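PDB 3LKB: probable branched-chain amino acid ABC transporter, amino acid binding protein from Thermus thermophilus, which binds valine and probably serves an ABC transporter that takes up branched-chain amino acids. Local coordinates for residues A104-E109 / L121-Y126; Y126-V131 / A376-V381; A132-I137 / L170-V175; F333-K338 / T370-S375. The protein carries 2 engineered substitutions. All coordinates share one frame; numbering follows the deposited sequence.

From the N terminus, contact 1 comes first. It closes the short loop between strands 101-103 and 121-123, beside the bound valine. Contact 2 opens where contact 1 ends, since both hold Tyr-126. It closes a loop of 244 residues by setting the C-terminal helix 376-383 against the start of helix 126-140. Contacts 3 and 4 both nest inside that loop, one after the other, and no two loops cross. Contact 3 joins the next part of helix 126-140 to the turn before strand 173-179. Contact 4 joins two late loops. Ser-375 links contacts 2, 3 and 4: its N bonds to Glu-128 and its OG to Glu-135.

Contact 1: A104-E109 / L121-Y126; sequences ASMHIE and LPTTSY. With VAL (valine), chain C.
Met-106 and Tyr-126 form the tightly packed half of this contact. Their side chains cross at about a right angle. Met-106 CB stands over the ring face, 4.0 Å from the centroid of the Tyr-126 ring, in a CH-pi contact. The sulfur of Met-106 meets the same ring obliquely, which makes a Met-aromatic contact. The backbones are bonded here too: Tyr-126 N donates to Met-106 O at 2.8 Å, with an angle of 154° at the hydrogen. Ser-125 CA adds a weaker CA-H...O contact to the same oxygen. Tyr-126 CG is anti to its carbonyl carbon (chi1 -58°), and this sets CG 3.7 Å from Met-106 O.

Ser-105 lies at the valine end. Its OG accepts from His-107 N at 3.2 Å, an ST turn, and is also bonded to Thr-84.

The solvent side is at His-107, which is partly exposed and meets the Tyr-126 ring only through CB. Ile-108 CB touches Ser-125 CB lightly, at 3.8 Å, and is covered by Phe-378 of helix 376-383. Ser-125 OG turns to Glu-128 N and N-caps helix 126-140.

An alanine in place of Tyr-126 would probably open a gap beside Met-106 and remove part of the wall of the valine pocket. The segment 121-126 runs from strand 121-123 into that helix, so the pocket wall is built directly on the helix start. Ala-104, Ser-105 and Tyr-126 thus line the valine pocket as one backbone-bonded, aromatic-packed unit, which may contribute to its choice of ligand.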
loop_
_atom_site.group_PDB
_atom_site.type_symbol
_atom_site.label_atom_id
_atom_site.label_comp_id
_atom_site.label_asym_id
_atom_site.label_seq_id
_atom_site.Cartn_x
_atom_site.Cartn_y
_atom_site.Cartn_z
ATOM N N ALA A 104 9.343 7.492 13.021
ATOM C CA ALA A 104 8.066 6.832 13.290
ATOM C C ALA A 104 8.228 5.689 14.289
ATOM O O ALA A 104 7.306 5.362 14.979
ATOM C CB ALA A 104 7.474 6.287 12.000
ATOM N N SER A 105 9.386 5.041 14.283
ATOM C CA SER A 105 9.683 4.016 15.238
ATOM C C SER A 105 9.688 4.662 16.623
ATOM O O SER A 105 10.293 5.724 16.819
ATOM C CB SER A 105 11.101 3.482 15.005
ATOM O OG SER A 105 11.520 2.711 16.121
ATOM N N MET A 106 9.078 3.994 17.588
ATOM C CA MET A 106 9.092 4.503 18.943
ATOM C C MET A 106 9.957 3.592 19.847
ATOM O O MET A 106 9.651 3.315 21.023
ATOM C CB MET A 106 7.640 4.626 19.386
ATOM C CG MET A 106 6.679 5.230 18.238
ATOM S SD MET A 106 4.979 4.984 18.683
ATOM C CE MET A 106 4.265 6.182 17.579
ATOM N N HIS A 107 11.064 3.109 19.306
ATOM C CA HIS A 107 11.814 2.186 20.093
ATOM C C HIS A 107 12.758 2.962 21.005
ATOM O O HIS A 107 13.506 3.813 20.533
ATOM C CB HIS A 107 12.578 1.220 19.226
ATOM C CG HIS A 107 13.318 0.209 20.019
ATOM N ND1 HIS A 107 14.338 -0.560 19.497
ATOM C CD2 HIS A 107 13.207 -0.139 21.315
ATOM C CE1 HIS A 107 14.787 -1.381 20.427
ATOM N NE2 HIS A 107 14.116 -1.144 21.542
ATOM N N ILE A 108 12.720 2.678 22.302
ATOM C CA ILE A 108 13.518 3.475 23.253
ATOM C C ILE A 108 15.050 3.402 23.032
ATOM O O ILE A 108 15.807 4.382 23.278
ATOM C CB ILE A 108 13.182 3.102 24.682
ATOM C CG1 ILE A 108 13.725 4.153 25.624
ATOM C CG2 ILE A 108 13.689 1.662 25.019
ATOM C CD1 ILE A 108 12.989 5.503 25.560
ATOM N N GLU A 109 15.488 2.247 22.544
ATOM C CA GLU A 109 16.889 1.991 22.245
ATOM C C GLU A 109 17.496 3.054 21.302
ATOM O O GLU A 109 18.711 3.325 21.318
ATOM C CB GLU A 109 17.031 0.544 21.696
ATOM C CG GLU A 109 18.456 0.085 21.358
ATOM C CD GLU A 109 19.433 0.261 22.533
ATOM O OE1 GLU A 109 19.005 0.079 23.724
ATOM O OE2 GLU A 109 20.629 0.562 22.267
ATOM N N LEU A 121 12.340 11.204 19.561
ATOM C CA LEU A 121 11.096 10.462 19.527
ATOM C C LEU A 121 9.938 11.436 19.729
ATOM O O LEU A 121 9.941 12.184 20.707
ATOM C CB LEU A 121 11.122 9.433 20.651
ATOM C CG LEU A 121 11.496 8.015 20.253
ATOM C CD1 LEU A 121 12.485 7.976 19.122
ATOM C CD2 LEU A 121 11.981 7.183 21.411
ATOM N N PRO A 122 8.969 11.465 18.790
ATOM C CA PRO A 122 7.852 12.386 18.945
ATOM C C PRO A 122 6.966 11.972 20.101
ATOM O O PRO A 122 6.417 12.840 20.748
ATOM C CB PRO A 122 7.084 12.251 17.619
ATOM C CG PRO A 122 8.024 11.763 16.671
ATOM C CD PRO A 122 8.939 10.824 17.464
ATOM N N THR A 123 6.858 10.664 20.379
ATOM C CA THR A 123 5.983 10.199 21.480
ATOM C C THR A 123 6.574 9.110 22.359
ATOM O O THR A 123 7.694 8.673 22.163
ATOM C CB THR A 123 4.591 9.697 20.987
ATOM O OG1 THR A 123 4.698 8.367 20.442
ATOM C CG2 THR A 123 3.947 10.643 19.980
ATOM N N THR A 124 5.786 8.632 23.309
ATOM C CA THR A 124 6.209 7.517 24.156
ATOM C C THR A 124 6.740 6.312 23.379
ATOM O O THR A 124 6.427 6.123 22.200
ATOM C CB THR A 124 5.067 7.029 25.058
ATOM O OG1 THR A 124 3.952 6.588 24.243
ATOM C CG2 THR A 124 4.660 8.152 26.033
ATOM N N SER A 125 7.544 5.492 24.049
ATOM C CA SER A 125 8.235 4.397 23.389
ATOM C C SER A 125 7.327 3.162 23.415
ATOM O O SER A 125 6.350 3.138 24.186
ATOM C CB SER A 125 9.552 4.124 24.105
ATOM O OG SER A 125 9.339 3.610 25.417
ATOM N N TYR A 126 7.659 2.162 22.595
ATOM C CA TYR A 126 6.976 0.867 22.619
ATOM C C TYR A 126 7.034 0.263 24.012
ATOM O O TYR A 126 6.033 -0.263 24.501
ATOM C CB TYR A 126 7.603 -0.153 21.625
ATOM C CG TYR A 126 7.611 0.299 20.176
ATOM C CD1 TYR A 126 6.469 0.824 19.613
ATOM C CD2 TYR A 126 8.777 0.202 19.366
ATOM C CE1 TYR A 126 6.439 1.220 18.340
ATOM C CE2 TYR A 126 8.752 0.624 18.064
ATOM C CZ TYR A 126 7.560 1.134 17.575
ATOM O OH TYR A 126 7.391 1.588 16.323
HETATM N N VAL C . 6.450 -0.193 12.152
HETATM C CA VAL C . 7.352 0.662 13.016
HETATM C C VAL C . 7.818 1.919 12.366
HETATM O O VAL C . 7.129 2.888 12.594
HETATM C CB VAL C . 8.616 -0.041 13.459
HETATM C CG1 VAL C . 9.507 -0.327 12.352
HETATM C CG2 VAL C . 9.275 0.795 14.366
#

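Contact 2: Y126-V131 / A376-V381; sequences YSEQVV and ALFRKV. With VAL (valine), chain C.
The helix of Glu-128 meets the helix of Phe-378 with axes 8.9 Å apart at closest approach and 121° between their N-to-C directions. This is helix-to-helix packing in a periplasmic binding protein, with the C-terminal helix 376-383 laid on the start of helix 126-140. The Phe-378 ring is the main apolar piece. Glu-128 CB stands over one of its faces, 4.0 Å from the ring centroid. Ser-127 CB reaches Phe-378 CE1 at 3.6 Å, while Ser-127 OG goes to Asp-162.

Glu-128 CG is anti to the backbone N (chi1 -171°), and the extended chain lays the carboxylate beside the CD2 rim of Phe-378, its plane 26° from the ring's. Arg-379 NH1 donates to Glu-128 OE2 at 2.8 Å, a salt bridge, and also bonds to Ser-375 O. The oxygen is met from above the carboxylate plane but lies in the guanidinium plane. Ser-375 N also donates to OE2. An alanine in place of Glu-128 would probably leave the Arg-379 charge without its carboxylate mate and Ser-375 N without this acceptor. Further along, Val-131 CG1 touches Leu-377 CG at 3.8 Å and comes within 3.6 Å of Phe-378 N.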
loop_
_atom_site.group_PDB
_atom_site.type_symbol
_atom_site.label_atom_id
_atom_site.label_comp_id
_atom_site.label_asym_id
_atom_site.label_seq_id
_atom_site.Cartn_x
_atom_site.Cartn_y
_atom_site.Cartn_z
ATOM N N TYR A 126 7.659 2.162 22.595
ATOM C CA TYR A 126 6.976 0.867 22.619
ATOM C C TYR A 126 7.034 0.263 24.012
ATOM O O TYR A 126 6.033 -0.263 24.501
ATOM C CB TYR A 126 7.603 -0.153 21.625
ATOM C CG TYR A 126 7.611 0.299 20.176
ATOM C CD1 TYR A 126 6.469 0.824 19.613
ATOM C CD2 TYR A 126 8.777 0.202 19.366
ATOM C CE1 TYR A 126 6.439 1.220 18.340
ATOM C CE2 TYR A 126 8.752 0.624 18.064
ATOM C CZ TYR A 126 7.560 1.134 17.575
ATOM O OH TYR A 126 7.391 1.588 16.323
ATOM N N SER A 127 8.210 0.319 24.622
ATOM C CA SER A 127 8.403 -0.151 26.004
ATOM C C SER A 127 7.487 0.473 27.071
ATOM O O SER A 127 6.842 -0.261 27.833
ATOM C CB SER A 127 9.865 0.034 26.423
ATOM O OG SER A 127 10.655 -0.812 25.632
ATOM N N GLU A 128 7.417 1.800 27.122
ATOM C CA GLU A 128 6.520 2.451 28.083
ATOM C C GLU A 128 5.072 2.001 27.853
ATOM O O GLU A 128 4.358 1.692 28.801
ATOM C CB GLU A 128 6.626 3.988 27.995
ATOM C CG GLU A 128 5.887 4.726 29.098
ATOM C CD GLU A 128 6.459 6.091 29.459
ATOM O OE1 GLU A 128 7.286 6.698 28.708
ATOM O OE2 GLU A 128 6.084 6.570 30.537
ATOM N N GLN A 129 4.657 2.004 26.592
ATOM C CA GLN A 129 3.339 1.552 26.143
ATOM C C GLN A 129 3.065 0.158 26.662
ATOM O O GLN A 129 2.060 -0.068 27.314
ATOM C CB GLN A 129 3.257 1.599 24.569
ATOM C CG GLN A 129 3.239 3.030 24.048
ATOM C CD GLN A 129 3.499 3.143 22.572
ATOM O OE1 GLN A 129 3.351 2.194 21.799
ATOM N NE2 GLN A 129 3.924 4.303 22.175
ATOM N N VAL A 130 3.947 -0.776 26.386
ATOM C CA VAL A 130 3.770 -2.132 26.790
ATOM C C VAL A 130 3.750 -2.318 28.319
ATOM O O VAL A 130 2.900 -2.980 28.811
ATOM C CB VAL A 130 4.751 -3.118 26.093
ATOM C CG1 VAL A 130 4.825 -4.356 26.785
ATOM C CG2 VAL A 130 4.393 -3.360 24.750
ATOM N N VAL A 131 4.666 -1.682 29.026
ATOM C CA VAL A 131 4.667 -1.622 30.463
ATOM C C VAL A 131 3.404 -0.938 31.027
ATOM O O VAL A 131 2.891 -1.341 32.007
ATOM C CB VAL A 131 5.973 -0.960 31.009
ATOM C CG1 VAL A 131 5.951 -0.777 32.429
ATOM C CG2 VAL A 131 7.145 -1.677 30.594
ATOM N N ALA A 376 6.141 5.356 35.704
ATOM C CA ALA A 376 7.348 5.275 36.520
ATOM C C ALA A 376 7.920 3.843 36.515
ATOM O O ALA A 376 9.161 3.665 36.488
ATOM C CB ALA A 376 7.058 5.744 37.930
ATOM N N LEU A 377 7.050 2.823 36.528
ATOM C CA LEU A 377 7.533 1.436 36.355
ATOM C C LEU A 377 8.481 1.245 35.127
ATOM O O LEU A 377 9.571 0.649 35.229
ATOM C CB LEU A 377 6.376 0.456 36.270
ATOM C CG LEU A 377 6.780 -1.030 36.161
ATOM C CD1 LEU A 377 7.801 -1.412 37.239
ATOM C CD2 LEU A 377 5.570 -1.964 36.279
ATOM N N PHE A 378 8.058 1.733 33.971
ATOM C CA PHE A 378 8.924 1.759 32.802
ATOM C C PHE A 378 10.291 2.355 33.113
ATOM O O PHE A 378 11.328 1.822 32.678
ATOM C CB PHE A 378 8.291 2.533 31.640
ATOM C CG PHE A 378 9.295 2.983 30.609
ATOM C CD1 PHE A 378 9.972 2.064 29.837
ATOM C CD2 PHE A 378 9.579 4.320 30.439
ATOM C CE1 PHE A 378 10.928 2.468 28.890
ATOM C CE2 PHE A 378 10.507 4.716 29.496
ATOM C CZ PHE A 378 11.200 3.786 28.729
ATOM N N ARG A 379 10.318 3.470 33.833
ATOM C CA ARG A 379 11.615 4.068 34.104
ATOM C C ARG A 379 12.444 3.208 35.077
ATOM O O ARG A 379 13.640 3.039 34.845
ATOM C CB ARG A 379 11.507 5.523 34.538
ATOM C CG ARG A 379 10.985 6.435 33.492
ATOM C CD ARG A 379 10.352 7.649 34.108
ATOM N NE ARG A 379 9.939 8.661 33.121
ATOM C CZ ARG A 379 8.969 8.520 32.199
ATOM N NH1 ARG A 379 8.264 7.405 32.096
ATOM N NH2 ARG A 379 8.678 9.526 31.390
ATOM N N LYS A 380 11.826 2.616 36.110
ATOM C CA LYS A 380 12.623 1.702 36.941
ATOM C C LYS A 380 13.219 0.519 36.168
ATOM O O LYS A 380 14.409 0.300 36.240
ATOM C CB LYS A 380 11.968 1.254 38.263
ATOM C CG LYS A 380 10.585 0.688 38.171
ATOM C CD LYS A 380 9.426 1.715 38.611
ATOM C CE LYS A 380 9.048 1.703 40.146
ATOM N NZ LYS A 380 7.602 1.918 40.451
ATOM N N VAL A 381 12.412 -0.219 35.407
ATOM C CA VAL A 381 12.959 -1.386 34.706
ATOM C C VAL A 381 13.953 -1.004 33.625
ATOM O O VAL A 381 14.893 -1.750 33.345
ATOM C CB VAL A 381 11.877 -2.378 34.186
ATOM C CG1 VAL A 381 10.913 -2.731 35.335
ATOM C CG2 VAL A 381 11.128 -1.846 32.953
HETATM N N VAL C . 6.450 -0.193 12.152
HETATM C CA VAL C . 7.352 0.662 13.016
HETATM C C VAL C . 7.818 1.919 12.366
HETATM O O VAL C . 7.129 2.888 12.594
HETATM C CB VAL C . 8.616 -0.041 13.459
HETATM C CG1 VAL C . 9.507 -0.327 12.352
HETATM C CG2 VAL C . 9.275 0.795 14.366
#

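Contact 3: A132-I137 / L170-V175; sequences ALLEYI and LGLQIV
Leu-134, Leu-170 and Leu-172 each have CG anti to the carbonyl carbon. In Leu-170 and Leu-172 the chain then runs on with CD1 anti to CA (chi2 165° and 180°), which carries both CD1 methyls outward to Leu-134. The beta carbons of all three point across the contact. Leu-170 CD1 lies 3.7 Å from Leu-134 O, and Leu-172 CD1 lies 3.6 Å from that same oxygen. Both methyls also reach side-chain carbon. Leu-170 CD1 meets Leu-134 CB at 3.8 Å. Leu-172 CD1 meets Leu-134 CD2 at 4.1 Å and, at the same distance of 4.1 Å, Ile-137 CG2. Leu-172 crosses both of these side chains obliquely. One methyl thus sits where two residues of neighbouring helix turns come together.

The segment 170-175 leaves helix 160-170 and enters strand 173-179. Gly-171 makes the change of direction with positive phi, in a Schellman motif at the helix end. Strand 145-150, helix 160-170 and strand 173-179 form a beta-alpha-beta crossover, whose two strands lie side by side and parallel. Helix 126-140 packs on helix 160-170 and on the turn that leaves it, and Leu-134 also touches Ala-163 and Ala-166.

Toward Glu-135 the packing is wider. Glu-135 CG stays 4.3 Å from Leu-170 CD2, and Glu-135 OE1 turns to a hydrogen bond with Ser-375 OG.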
loop_
_atom_site.group_PDB
_atom_site.type_symbol
_atom_site.label_atom_id
_atom_site.label_comp_id
_atom_site.label_asym_id
_atom_site.label_seq_id
_atom_site.Cartn_x
_atom_site.Cartn_y
_atom_site.Cartn_z
ATOM N N ALA A 132 2.914 0.083 30.366
ATOM C CA ALA A 132 1.705 0.706 30.809
ATOM C C ALA A 132 0.528 -0.259 30.737
ATOM O O ALA A 132 -0.231 -0.341 31.651
ATOM C CB ALA A 132 1.431 1.997 30.076
ATOM N N LEU A 133 0.415 -0.954 29.638
ATOM C CA LEU A 133 -0.547 -2.042 29.492
ATOM C C LEU A 133 -0.413 -3.175 30.560
ATOM O O LEU A 133 -1.423 -3.691 31.066
ATOM C CB LEU A 133 -0.402 -2.677 28.090
ATOM C CG LEU A 133 -0.836 -1.780 26.935
ATOM C CD1 LEU A 133 -0.371 -2.349 25.654
ATOM C CD2 LEU A 133 -2.373 -1.497 26.934
ATOM N N LEU A 134 0.806 -3.592 30.851
ATOM C CA LEU A 134 1.006 -4.612 31.871
ATOM C C LEU A 134 0.556 -4.107 33.206
ATOM O O LEU A 134 0.009 -4.897 33.985
ATOM C CB LEU A 134 2.450 -5.079 31.978
ATOM C CG LEU A 134 3.005 -5.834 30.760
ATOM C CD1 LEU A 134 4.505 -6.078 30.895
ATOM C CD2 LEU A 134 2.286 -7.137 30.524
ATOM N N GLU A 135 0.759 -2.812 33.475
ATOM C CA GLU A 135 0.345 -2.265 34.744
ATOM C C GLU A 135 -1.162 -2.399 34.794
ATOM O O GLU A 135 -1.733 -2.904 35.755
ATOM C CB GLU A 135 0.721 -0.802 34.867
ATOM C CG GLU A 135 2.134 -0.568 35.379
ATOM C CD GLU A 135 2.375 0.902 35.812
ATOM O OE1 GLU A 135 3.003 1.636 34.981
ATOM O OE2 GLU A 135 1.928 1.296 36.951
ATOM N N TYR A 136 -1.803 -1.988 33.710
ATOM C CA TYR A 136 -3.234 -2.075 33.601
ATOM C C TYR A 136 -3.675 -3.549 33.807
ATOM O O TYR A 136 -4.625 -3.800 34.537
ATOM C CB TYR A 136 -3.667 -1.525 32.245
ATOM C CG TYR A 136 -5.150 -1.503 32.076
ATOM C CD1 TYR A 136 -5.861 -0.340 32.268
ATOM C CD2 TYR A 136 -5.845 -2.660 31.781
ATOM C CE1 TYR A 136 -7.250 -0.318 32.155
ATOM C CE2 TYR A 136 -7.226 -2.655 31.650
ATOM C CZ TYR A 136 -7.906 -1.484 31.848
ATOM O OH TYR A 136 -9.244 -1.456 31.721
ATOM N N ILE A 137 -2.988 -4.516 33.194
ATOM C CA ILE A 137 -3.310 -5.916 33.454
ATOM C C ILE A 137 -3.243 -6.280 34.967
ATOM O O ILE A 137 -4.151 -6.941 35.468
ATOM C CB ILE A 137 -2.419 -6.892 32.655
ATOM C CG1 ILE A 137 -2.772 -6.867 31.169
ATOM C CG2 ILE A 137 -2.566 -8.333 33.216
ATOM C CD1 ILE A 137 -1.653 -7.409 30.266
ATOM N N LEU A 170 5.683 -6.872 38.654
ATOM C CA LEU A 170 4.242 -6.770 38.890
ATOM C C LEU A 170 3.648 -8.083 39.357
ATOM O O LEU A 170 2.471 -8.144 39.678
ATOM C CB LEU A 170 3.532 -6.389 37.586
ATOM C CG LEU A 170 3.703 -4.964 37.093
ATOM C CD1 LEU A 170 3.253 -4.923 35.666
ATOM C CD2 LEU A 170 2.947 -3.913 37.975
ATOM N N GLY A 171 4.449 -9.135 39.329
ATOM C CA GLY A 171 3.989 -10.463 39.667
ATOM C C GLY A 171 3.156 -11.137 38.586
ATOM O O GLY A 171 2.287 -11.956 38.918
ATOM N N LEU A 172 3.390 -10.808 37.308
ATOM C CA LEU A 172 2.642 -11.429 36.206
ATOM C C LEU A 172 3.488 -12.511 35.592
ATOM O O LEU A 172 4.698 -12.511 35.713
ATOM C CB LEU A 172 2.304 -10.415 35.122
ATOM C CG LEU A 172 1.571 -9.133 35.525
ATOM C CD1 LEU A 172 1.342 -8.265 34.301
ATOM C CD2 LEU A 172 0.251 -9.376 36.257
ATOM N N GLN A 173 2.885 -13.454 34.897
ATOM C CA GLN A 173 3.762 -14.338 34.184
ATOM C C GLN A 173 3.602 -14.297 32.679
ATOM O O GLN A 173 2.517 -14.489 32.129
ATOM C CB GLN A 173 3.726 -15.724 34.767
ATOM C CG GLN A 173 2.502 -16.500 34.549
ATOM C CD GLN A 173 2.676 -17.893 35.136
ATOM O OE1 GLN A 173 3.022 -18.853 34.432
ATOM N NE2 GLN A 173 2.489 -17.995 36.446
ATOM N N ILE A 174 4.694 -13.982 32.018
ATOM C CA ILE A 174 4.745 -14.060 30.588
ATOM C C ILE A 174 4.964 -15.512 30.278
ATOM O O ILE A 174 6.041 -16.023 30.578
ATOM C CB ILE A 174 5.960 -13.291 30.054
ATOM C CG1 ILE A 174 5.884 -11.828 30.482
ATOM C CG2 ILE A 174 6.108 -13.481 28.513
ATOM C CD1 ILE A 174 4.993 -10.963 29.643
ATOM N N VAL A 175 3.991 -16.173 29.673
ATOM C CA VAL A 175 4.107 -17.618 29.478
ATOM C C VAL A 175 4.613 -18.008 28.063
ATOM O O VAL A 175 5.174 -19.105 27.862
ATOM C CB VAL A 175 2.803 -18.378 29.827
ATOM C CG1 VAL A 175 1.782 -17.439 30.425
ATOM C CG2 VAL A 175 2.204 -19.009 28.608
#

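Contact 4: F333-K338 / T370-S375; sequences FAVSTK and TEPFTS
Ser-336 O lies against two carbons of the Pro-372 ring, CB at 3.3 Å and CG at 3.4 Å. The meeting is one of packing. Val-335 touches the same two ring carbons. Its CB is 3.9 Å from Pro-372 CG. Its CG1 is anti to the carbonyl carbon (chi1 -60°), which leaves CG2 between the backbone N and the carbonyl carbon, and there Val-335 CG2 is 4.1 Å from Pro-372 CB. Thr-337 continues the line more loosely: its CG2 methyl meets the CG2 methyl of Thr-374 at 4.2 Å.

The two segments are irregular loops of the periplasmic binding protein fold. The segment 370-375 follows strand 365-368, at the edge of the mixed sheet, and leads into the C-terminal helix 376-383. The segment 333-338 comes after helix 313-321 and is itself held by backbone bonding of Val-335 to Ser-254. The contact therefore joins a long excursion between helix and sheet to the approach of the last helix.

Polar groups mostly turn to other partners. Thr-337 OG1 makes a weak bond with Gly-340 N. Thr-370 OG1 gives a weak bond to Glu-371 O at 3.3 Å and is also bonded to Ile-358 N. Lys-338 and Glu-371 carry opposite charges on the surface side, but Lys-338 NZ and Glu-371 OE2 stay 6.8 Å apart and do not touch. At the end of the segment Ser-375 OG N-caps helix 376-383 at Phe-378 N and also bonds with Glu-135 OE1.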
loop_
_atom_site.group_PDB
_atom_site.type_symbol
_atom_site.label_atom_id
_atom_site.label_comp_id
_atom_site.label_asym_id
_atom_site.label_seq_id
_atom_site.Cartn_x
_atom_site.Cartn_y
_atom_site.Cartn_z
ATOM N N PHE A 333 -1.653 17.409 18.540
ATOM C CA PHE A 333 -1.742 16.048 17.968
ATOM C C PHE A 333 -1.697 14.944 19.007
ATOM O O PHE A 333 -2.367 13.900 18.851
ATOM C CB PHE A 333 -0.668 15.789 16.917
ATOM C CG PHE A 333 -0.867 16.563 15.680
ATOM C CD1 PHE A 333 -2.018 16.391 14.928
ATOM C CD2 PHE A 333 0.081 17.455 15.252
ATOM C CE1 PHE A 333 -2.195 17.078 13.740
ATOM C CE2 PHE A 333 -0.086 18.165 14.073
ATOM C CZ PHE A 333 -1.222 17.992 13.323
ATOM N N ALA A 334 -0.937 15.185 20.067
ATOM C CA ALA A 334 -0.742 14.205 21.108
ATOM C C ALA A 334 -1.185 14.802 22.407
ATOM O O ALA A 334 -1.212 16.029 22.538
ATOM C CB ALA A 334 0.756 13.793 21.200
ATOM N N VAL A 335 -1.478 13.936 23.368
ATOM C CA VAL A 335 -1.949 14.321 24.678
ATOM C C VAL A 335 -0.822 14.960 25.510
ATOM O O VAL A 335 0.335 14.872 25.145
ATOM C CB VAL A 335 -2.520 13.087 25.421
ATOM C CG1 VAL A 335 -3.652 12.504 24.672
ATOM C CG2 VAL A 335 -1.446 12.016 25.661
ATOM N N SER A 336 -1.163 15.640 26.592
ATOM C CA SER A 336 -0.167 16.135 27.532
ATOM C C SER A 336 -0.583 15.796 28.978
ATOM O O SER A 336 -1.792 15.650 29.276
ATOM C CB SER A 336 0.072 17.633 27.320
ATOM O OG SER A 336 -1.144 18.338 27.317
ATOM N N THR A 337 0.372 15.568 29.873
ATOM C CA THR A 337 -0.039 15.353 31.283
ATOM C C THR A 337 -0.614 16.656 31.877
ATOM O O THR A 337 -0.438 17.730 31.297
ATOM C CB THR A 337 1.073 14.804 32.117
ATOM O OG1 THR A 337 2.168 15.726 32.075
ATOM C CG2 THR A 337 1.531 13.445 31.534
ATOM N N LYS A 338 -1.345 16.585 32.989
ATOM C CA LYS A 338 -1.901 17.834 33.514
ATOM C C LYS A 338 -0.774 18.641 34.084
ATOM O O LYS A 338 -0.816 19.852 34.133
ATOM C CB LYS A 338 -3.052 17.635 34.495
ATOM C CG LYS A 338 -2.856 16.628 35.612
ATOM C CD LYS A 338 -4.009 16.823 36.591
ATOM C CE LYS A 338 -4.165 18.358 36.882
ATOM N NZ LYS A 338 -5.364 18.745 37.690
ATOM N N THR A 370 -8.441 6.173 30.397
ATOM C CA THR A 370 -7.543 6.842 31.372
ATOM C C THR A 370 -7.334 8.341 31.042
ATOM O O THR A 370 -7.739 8.838 29.979
ATOM C CB THR A 370 -6.126 6.143 31.580
ATOM O OG1 THR A 370 -5.368 6.185 30.377
ATOM C CG2 THR A 370 -6.216 4.729 32.036
ATOM N N GLU A 371 -6.757 9.052 32.002
ATOM C CA GLU A 371 -6.157 10.356 31.798
ATOM C C GLU A 371 -4.716 10.162 31.273
ATOM O O GLU A 371 -4.155 9.067 31.398
ATOM C CB GLU A 371 -6.148 11.053 33.145
ATOM C CG GLU A 371 -7.197 12.132 33.302
ATOM C CD GLU A 371 -6.592 13.525 32.976
ATOM O OE1 GLU A 371 -5.316 13.657 32.948
ATOM O OE2 GLU A 371 -7.378 14.483 32.743
ATOM N N PRO A 372 -4.121 11.205 30.633
ATOM C CA PRO A 372 -2.725 11.033 30.195
ATOM C C PRO A 372 -1.847 10.713 31.394
ATOM O O PRO A 372 -2.063 11.323 32.436
ATOM C CB PRO A 372 -2.379 12.397 29.642
ATOM C CG PRO A 372 -3.745 12.921 29.099
ATOM C CD PRO A 372 -4.706 12.466 30.134
ATOM N N PHE A 373 -0.914 9.766 31.268
ATOM C CA PHE A 373 0.013 9.437 32.328
ATOM C C PHE A 373 1.384 8.947 31.786
ATOM O O PHE A 373 1.485 8.544 30.622
ATOM C CB PHE A 373 -0.627 8.432 33.324
ATOM C CG PHE A 373 -0.795 7.007 32.776
ATOM C CD1 PHE A 373 0.114 6.009 33.133
ATOM C CD2 PHE A 373 -1.881 6.667 31.927
ATOM C CE1 PHE A 373 -0.010 4.686 32.637
ATOM C CE2 PHE A 373 -2.027 5.355 31.387
ATOM C CZ PHE A 373 -1.077 4.360 31.747
ATOM N N THR A 374 2.420 9.037 32.620
ATOM C CA THR A 374 3.740 8.462 32.335
ATOM C C THR A 374 3.936 7.270 33.233
ATOM O O THR A 374 3.368 7.224 34.339
ATOM C CB THR A 374 4.910 9.449 32.564
ATOM O OG1 THR A 374 4.977 9.816 33.948
ATOM C CG2 THR A 374 4.767 10.712 31.682
ATOM N N SER A 375 4.684 6.274 32.780
ATOM C CA SER A 375 4.905 5.069 33.601
ATOM C C SER A 375 6.216 5.125 34.400
ATOM O O SER A 375 7.290 4.953 33.842
ATOM C CB SER A 375 4.868 3.785 32.766
ATOM O OG SER A 375 5.284 2.683 33.566
#